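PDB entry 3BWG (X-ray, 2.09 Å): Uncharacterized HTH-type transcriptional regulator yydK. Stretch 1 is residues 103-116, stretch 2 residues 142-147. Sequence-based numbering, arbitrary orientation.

Stretch 1 (103-116) DVRKPTPEAAENLN
Stretch 2, residues 142-147: SYYTKS

Stretch 1 leaves a strand (103-105) that begins earlier in the chain, turns through Lys106 and Pro107, and enters a helix at Pro109; stretch 2 continues a strand that begins earlier in the chain and runs through Thr145. The helix lies against this strand, with CA atoms 6.8 Å apart at Ala111 and Tyr143 and 7.1 Å apart at Leu115 and Thr145; the CA atoms of Val104 and Lys146 are 8.1 Å apart.

The contact is mainly apolar and buries 348 Å² over both sides. The CA-to-CB bond of Tyr143 points toward stretch 1, and with chi1 m and chi2 -104° the ring offers a face to Ala111, whose CB sits 3.8 Å from the ring centroid and 18° off the normal, a CH-pi contact. One turn on, Leu115 (m, t) places CD1 4.1 Å from Tyr143 CB and 3.7 Å from Thr145 OG1. Val104 CG1 (chi1 t) meets Lys146 CD at 3.7 Å, along a lysine extended t, t, t before a final m.

No direct hydrogen bond joins the stretches. One water bridges them, donating to Leu115 O (2.9 Å) and accepting from Thr145 OG1 (2.7 Å; chi1 m).

Polar bonds also form within stretch 1. Thr108 (chi1 p) caps the helix, OG1 accepting from Ala111 N at 3.1 Å. Asn114 ND2 donates to Glu110 O at 2.6 Å, and Asn116, phi/psi 60/41, closes a Schellman motif.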

ATOM      1  N   ASP B 103     -13.751 -10.938  24.793  1.00 39.57           N
ATOM      2  CA  ASP B 103     -14.330 -10.443  26.025  1.00 39.77           C
ATOM      3  C   ASP B 103     -14.269  -8.917  26.073  1.00 39.94           C
ATOM      4  O   ASP B 103     -13.785  -8.281  25.143  1.00 38.71           O
ATOM      5  CB  ASP B 103     -13.647 -11.082  27.243  1.00 42.12           C
ATOM      6  CG  ASP B 103     -12.197 -10.699  27.372  1.00 44.54           C
ATOM      7  OD1 ASP B 103     -11.768  -9.687  26.774  1.00 45.74           O
ATOM      8  OD2 ASP B 103     -11.471 -11.405  28.089  1.00 45.67           O
ATOM      9  N   VAL B 104     -14.807  -8.352  27.149  1.00 39.35           N
ATOM     10  CA  VAL B 104     -14.672  -6.948  27.437  1.00 39.89           C
ATOM     11  C   VAL B 104     -13.625  -6.846  28.514  1.00 39.29           C
ATOM     12  O   VAL B 104     -13.612  -7.646  29.443  1.00 39.01           O
ATOM     13  CB  VAL B 104     -15.982  -6.324  27.928  1.00 39.91           C
ATOM     14  CG1 VAL B 104     -15.769  -4.814  28.203  1.00 37.67           C
ATOM     15  CG2 VAL B 104     -17.066  -6.566  26.907  1.00 40.20           C
ATOM     16  N   ARG B 105     -12.778  -5.825  28.388  1.00 40.09           N
ATOM     17  CA  ARG B 105     -11.470  -5.757  29.008  1.00 39.50           C
ATOM     18  C   ARG B 105     -11.061  -4.285  29.001  1.00 39.92           C
ATOM     19  O   ARG B 105     -11.464  -3.530  28.119  1.00 40.82           O
ATOM     20  CB  ARG B 105     -10.556  -6.522  28.042  1.00 39.95           C
ATOM     21  CG  ARG B 105      -9.229  -6.882  28.457  1.00 40.31           C
ATOM     22  CD  ARG B 105      -8.605  -7.719  27.360  1.00 40.52           C
ATOM     23  NE  ARG B 105      -8.985  -9.141  27.440  1.00 39.87           N
ATOM     24  CZ  ARG B 105      -8.120 -10.157  27.412  1.00 41.58           C
ATOM     25  NH1 ARG B 105      -6.802  -9.931  27.295  1.00 41.03           N
ATOM     26  NH2 ARG B 105      -8.575 -11.408  27.468  1.00 41.82           N
ATOM     27  N   LYS B 106     -10.247  -3.872  29.961  1.00 38.99           N
ATOM     28  CA  LYS B 106      -9.506  -2.625  29.828  1.00 39.52           C
ATOM     29  C   LYS B 106      -8.364  -2.794  28.787  1.00 38.81           C
ATOM     30  O   LYS B 106      -7.828  -3.892  28.623  1.00 37.18           O
ATOM     31  CB  LYS B 106      -8.974  -2.130  31.196  1.00 38.78           C
ATOM     32  CG  LYS B 106     -10.047  -1.965  32.248  1.00 38.45           C
ATOM     33  CD  LYS B 106     -11.144  -1.009  31.778  1.00 38.95           C
ATOM     34  CE  LYS B 106     -12.161  -0.796  32.871  1.00 39.28           C
ATOM     35  NZ  LYS B 106     -13.306   0.009  32.345  1.00 39.01           N
ATOM     36  N   PRO B 107      -8.020  -1.707  28.061  1.00 37.95           N
ATOM     37  CA  PRO B 107      -6.951  -1.836  27.059  1.00 36.92           C
ATOM     38  C   PRO B 107      -5.567  -1.904  27.718  1.00 38.33           C
ATOM     39  O   PRO B 107      -5.358  -1.297  28.787  1.00 39.15           O
ATOM     40  CB  PRO B 107      -7.049  -0.511  26.262  1.00 37.46           C
ATOM     41  CG  PRO B 107      -7.675   0.509  27.258  1.00 36.57           C
ATOM     42  CD  PRO B 107      -8.609  -0.343  28.119  1.00 37.82           C
ATOM     43  N   THR B 108      -4.628  -2.595  27.073  1.00 37.09           N
ATOM     44  CA  THR B 108      -3.238  -2.388  27.383  1.00 38.65           C
ATOM     45  C   THR B 108      -2.866  -0.897  27.152  1.00 40.63           C
ATOM     46  O   THR B 108      -3.591  -0.155  26.493  1.00 42.37           O
ATOM     47  CB  THR B 108      -2.325  -3.284  26.530  1.00 38.52           C
ATOM     48  OG1 THR B 108      -2.414  -2.910  25.156  1.00 38.13           O
ATOM     49  CG2 THR B 108      -2.667  -4.785  26.685  1.00 39.60           C
ATOM     50  N   PRO B 109      -1.763  -0.428  27.754  1.00 41.08           N
ATOM     51  CA  PRO B 109      -1.299   0.931  27.412  1.00 41.55           C
ATOM     52  C   PRO B 109      -1.103   1.152  25.903  1.00 41.80           C
ATOM     53  O   PRO B 109      -1.600   2.131  25.361  1.00 38.26           O
ATOM     54  CB  PRO B 109       0.017   1.044  28.169  1.00 39.72           C
ATOM     55  CG  PRO B 109      -0.182   0.131  29.329  1.00 40.55           C
ATOM     56  CD  PRO B 109      -0.975  -1.026  28.842  1.00 39.72           C
ATOM     57  N   GLU B 110      -0.390   0.231  25.252  1.00 42.06           N
ATOM     58  CA  GLU B 110      -0.268   0.216  23.802  1.00 42.38           C
ATOM     59  C   GLU B 110      -1.604   0.341  23.011  1.00 41.00           C
ATOM     60  O   GLU B 110      -1.700   1.094  22.035  1.00 39.66           O
ATOM     61  CB  GLU B 110       0.483  -1.041  23.388  1.00 43.42           C
ATOM     62  CG  GLU B 110       0.489  -1.279  21.881  1.00 47.77           C
ATOM     63  CD  GLU B 110       1.044  -2.654  21.514  1.00 47.78           C
ATOM     64  OE1 GLU B 110       2.016  -2.710  20.739  1.00 50.57           O
ATOM     65  OE2 GLU B 110       0.540  -3.667  22.043  1.00 48.85           O
ATOM     66  N   ALA B 111      -2.634  -0.388  23.403  1.00 39.59           N
ATOM     67  CA  ALA B 111      -3.876  -0.353  22.599  1.00 37.96           C
ATOM     68  C   ALA B 111      -4.567   0.981  22.845  1.00 37.80           C
ATOM     69  O   ALA B 111      -5.224   1.526  21.950  1.00 36.03           O
ATOM     70  CB  ALA B 111      -4.801  -1.488  22.938  1.00 35.60           C
ATOM     71  N   ALA B 112      -4.450   1.470  24.077  1.00 37.72           N
ATOM     72  CA  ALA B 112      -5.102   2.724  24.508  1.00 39.49           C
ATOM     73  C   ALA B 112      -4.544   3.879  23.681  1.00 40.45           C
ATOM     74  O   ALA B 112      -5.291   4.745  23.206  1.00 42.08           O
ATOM     75  CB  ALA B 112      -4.846   2.980  26.009  1.00 38.28           C
ATOM     76  N   GLU B 113      -3.228   3.858  23.498  1.00 40.13           N
ATOM     77  CA  GLU B 113      -2.515   4.887  22.779  1.00 41.48           C
ATOM     78  C   GLU B 113      -2.851   4.811  21.295  1.00 39.86           C
ATOM     79  O   GLU B 113      -3.129   5.830  20.678  1.00 37.21           O
ATOM     80  CB  GLU B 113      -0.998   4.779  23.032  1.00 40.87           C
ATOM     81  CG  GLU B 113      -0.560   5.197  24.476  1.00 43.38           C
ATOM     82  CD  GLU B 113       0.947   5.010  24.709  1.00 44.83           C
ATOM     83  OE1 GLU B 113       1.633   4.496  23.782  1.00 47.99           O
ATOM     84  OE2 GLU B 113       1.472   5.332  25.813  1.00 46.06           O
ATOM     85  N   ASN B 114      -2.837   3.609  20.719  1.00 39.17           N
ATOM     86  CA  ASN B 114      -3.242   3.467  19.306  1.00 40.65           C
ATOM     87  C   ASN B 114      -4.749   3.743  19.015  1.00 40.38           C
ATOM     88  O   ASN B 114      -5.110   4.223  17.958  1.00 40.21           O
ATOM     89  CB  ASN B 114      -2.810   2.117  18.752  1.00 40.19           C
ATOM     90  CG  ASN B 114      -1.314   2.002  18.620  1.00 42.11           C
ATOM     91  OD1 ASN B 114      -0.752   2.307  17.578  1.00 43.34           O
ATOM     92  ND2 ASN B 114      -0.656   1.575  19.683  1.00 42.50           N
ATOM     93  N   LEU B 115      -5.613   3.433  19.961  1.00 39.87           N
ATOM     94  CA  LEU B 115      -7.022   3.801  19.861  1.00 39.74           C
ATOM     95  C   LEU B 115      -7.321   5.228  20.309  1.00 40.56           C
ATOM     96  O   LEU B 115      -8.448   5.687  20.199  1.00 41.87           O
ATOM     97  CB  LEU B 115      -7.867   2.817  20.673  1.00 38.92           C
ATOM     98  CG  LEU B 115      -7.897   1.401  20.102  1.00 38.60           C
ATOM     99  CD1 LEU B 115      -8.626   0.512  21.099  1.00 38.63           C
ATOM    100  CD2 LEU B 115      -8.561   1.377  18.667  1.00 37.20           C
ATOM    101  N   ASN B 116      -6.319   5.921  20.851  1.00 42.89           N
ATOM    102  CA  ASN B 116      -6.515   7.250  21.421  1.00 43.79           C
ATOM    103  C   ASN B 116      -7.496   7.298  22.547  1.00 41.50           C
ATOM    104  O   ASN B 116      -8.316   8.212  22.578  1.00 40.36           O
ATOM    105  CB  ASN B 116      -7.109   8.200  20.367  1.00 47.55           C
ATOM    106  CG  ASN B 116      -6.115   9.104  19.809  1.00 50.72           C
ATOM    107  OD1 ASN B 116      -5.220   8.684  19.050  1.00 52.81           O
ATOM    108  ND2 ASN B 116      -6.207  10.384  20.204  1.00 53.40           N
ATOM    109  N   SER B 142      -6.889  -8.212  18.281  1.00 39.76           N
ATOM    110  CA  SER B 142      -7.398  -6.883  18.010  1.00 41.27           C
ATOM    111  C   SER B 142      -8.193  -6.282  19.151  1.00 40.97           C
ATOM    112  O   SER B 142      -8.689  -6.984  20.034  1.00 40.25           O
ATOM    113  CB  SER B 142      -8.165  -6.830  16.702  1.00 41.28           C
ATOM    114  OG  SER B 142      -8.925  -7.989  16.561  1.00 48.25           O
ATOM    115  N   TYR B 143      -8.278  -4.959  19.131  1.00 40.39           N
ATOM    116  CA  TYR B 143      -8.884  -4.223  20.210  1.00 39.87           C
ATOM    117  C   TYR B 143      -9.808  -3.197  19.626  1.00 38.87           C
ATOM    118  O   TYR B 143      -9.389  -2.368  18.863  1.00 38.31           O
ATOM    119  CB  TYR B 143      -7.803  -3.492  21.010  1.00 40.28           C
ATOM    120  CG  TYR B 143      -6.614  -4.330  21.425  1.00 40.52           C
ATOM    121  CD1 TYR B 143      -6.479  -4.776  22.741  1.00 39.92           C
ATOM    122  CD2 TYR B 143      -5.597  -4.622  20.518  1.00 40.16           C
ATOM    123  CE1 TYR B 143      -5.354  -5.504  23.137  1.00 41.33           C
ATOM    124  CE2 TYR B 143      -4.497  -5.356  20.888  1.00 41.89           C
ATOM    125  CZ  TYR B 143      -4.375  -5.803  22.192  1.00 41.15           C
ATOM    126  OH  TYR B 143      -3.268  -6.530  22.551  1.00 42.11           O
ATOM    127  N   TYR B 144     -11.056  -3.210  20.057  1.00 40.50           N
ATOM    128  CA  TYR B 144     -12.078  -2.305  19.526  1.00 40.37           C
ATOM    129  C   TYR B 144     -12.616  -1.444  20.614  1.00 39.01           C
ATOM    130  O   TYR B 144     -13.025  -1.960  21.631  1.00 39.51           O
ATOM    131  CB  TYR B 144     -13.237  -3.125  18.948  1.00 40.70           C
ATOM    132  CG  TYR B 144     -12.788  -4.008  17.840  1.00 41.07           C
ATOM    133  CD1 TYR B 144     -12.983  -3.651  16.491  1.00 40.33           C
ATOM    134  CD2 TYR B 144     -12.156  -5.199  18.125  1.00 41.38           C
ATOM    135  CE1 TYR B 144     -12.533  -4.493  15.472  1.00 42.50           C
ATOM    136  CE2 TYR B 144     -11.713  -6.030  17.143  1.00 42.49           C
ATOM    137  CZ  TYR B 144     -11.899  -5.683  15.833  1.00 42.45           C
ATOM    138  OH  TYR B 144     -11.420  -6.572  14.908  1.00 46.19           O
ATOM    139  N   THR B 145     -12.661  -0.138  20.380  1.00 38.84           N
ATOM    140  CA  THR B 145     -13.253   0.815  21.350  1.00 39.21           C
ATOM    141  C   THR B 145     -14.712   0.494  21.523  1.00 37.70           C
ATOM    142  O   THR B 145     -15.442   0.575  20.578  1.00 40.53           O
ATOM    143  CB  THR B 145     -13.080   2.277  20.895  1.00 37.69           C
ATOM    144  OG1 THR B 145     -11.686   2.523  20.637  1.00 39.07           O
ATOM    145  CG2 THR B 145     -13.550   3.251  21.986  1.00 38.20           C
ATOM    146  N   LYS B 146     -15.115   0.096  22.721  1.00 38.45           N
ATOM    147  CA  LYS B 146     -16.471  -0.399  22.989  1.00 39.04           C
ATOM    148  C   LYS B 146     -17.590   0.663  22.840  1.00 40.65           C
ATOM    149  O   LYS B 146     -18.709   0.349  22.440  1.00 41.68           O
ATOM    150  CB  LYS B 146     -16.523  -1.073  24.377  1.00 37.66           C
ATOM    151  CG  LYS B 146     -17.770  -1.891  24.566  1.00 38.22           C
ATOM    152  CD  LYS B 146     -17.706  -2.825  25.707  1.00 37.24           C
ATOM    153  CE  LYS B 146     -19.072  -3.405  25.988  1.00 39.61           C
ATOM    154  NZ  LYS B 146     -20.038  -2.393  26.550  1.00 39.48           N
ATOM    155  N   SER B 147     -17.284   1.929  23.123  1.00 40.33           N
ATOM    156  CA  SER B 147     -18.299   2.969  22.997  1.00 40.34           C
ATOM    157  C   SER B 147     -18.546   3.276  21.516  1.00 40.77           C
ATOM    158  O   SER B 147     -19.546   3.880  21.164  1.00 41.26           O
ATOM    159  CB  SER B 147     -17.911   4.213  23.780  1.00 39.57           C
ATOM    160  OG  SER B 147     -16.695   4.750  23.310  1.00 39.01           O
TER
HETATM  161  O   HOH W   1     -11.239   5.074  19.821  1.00 29.89           O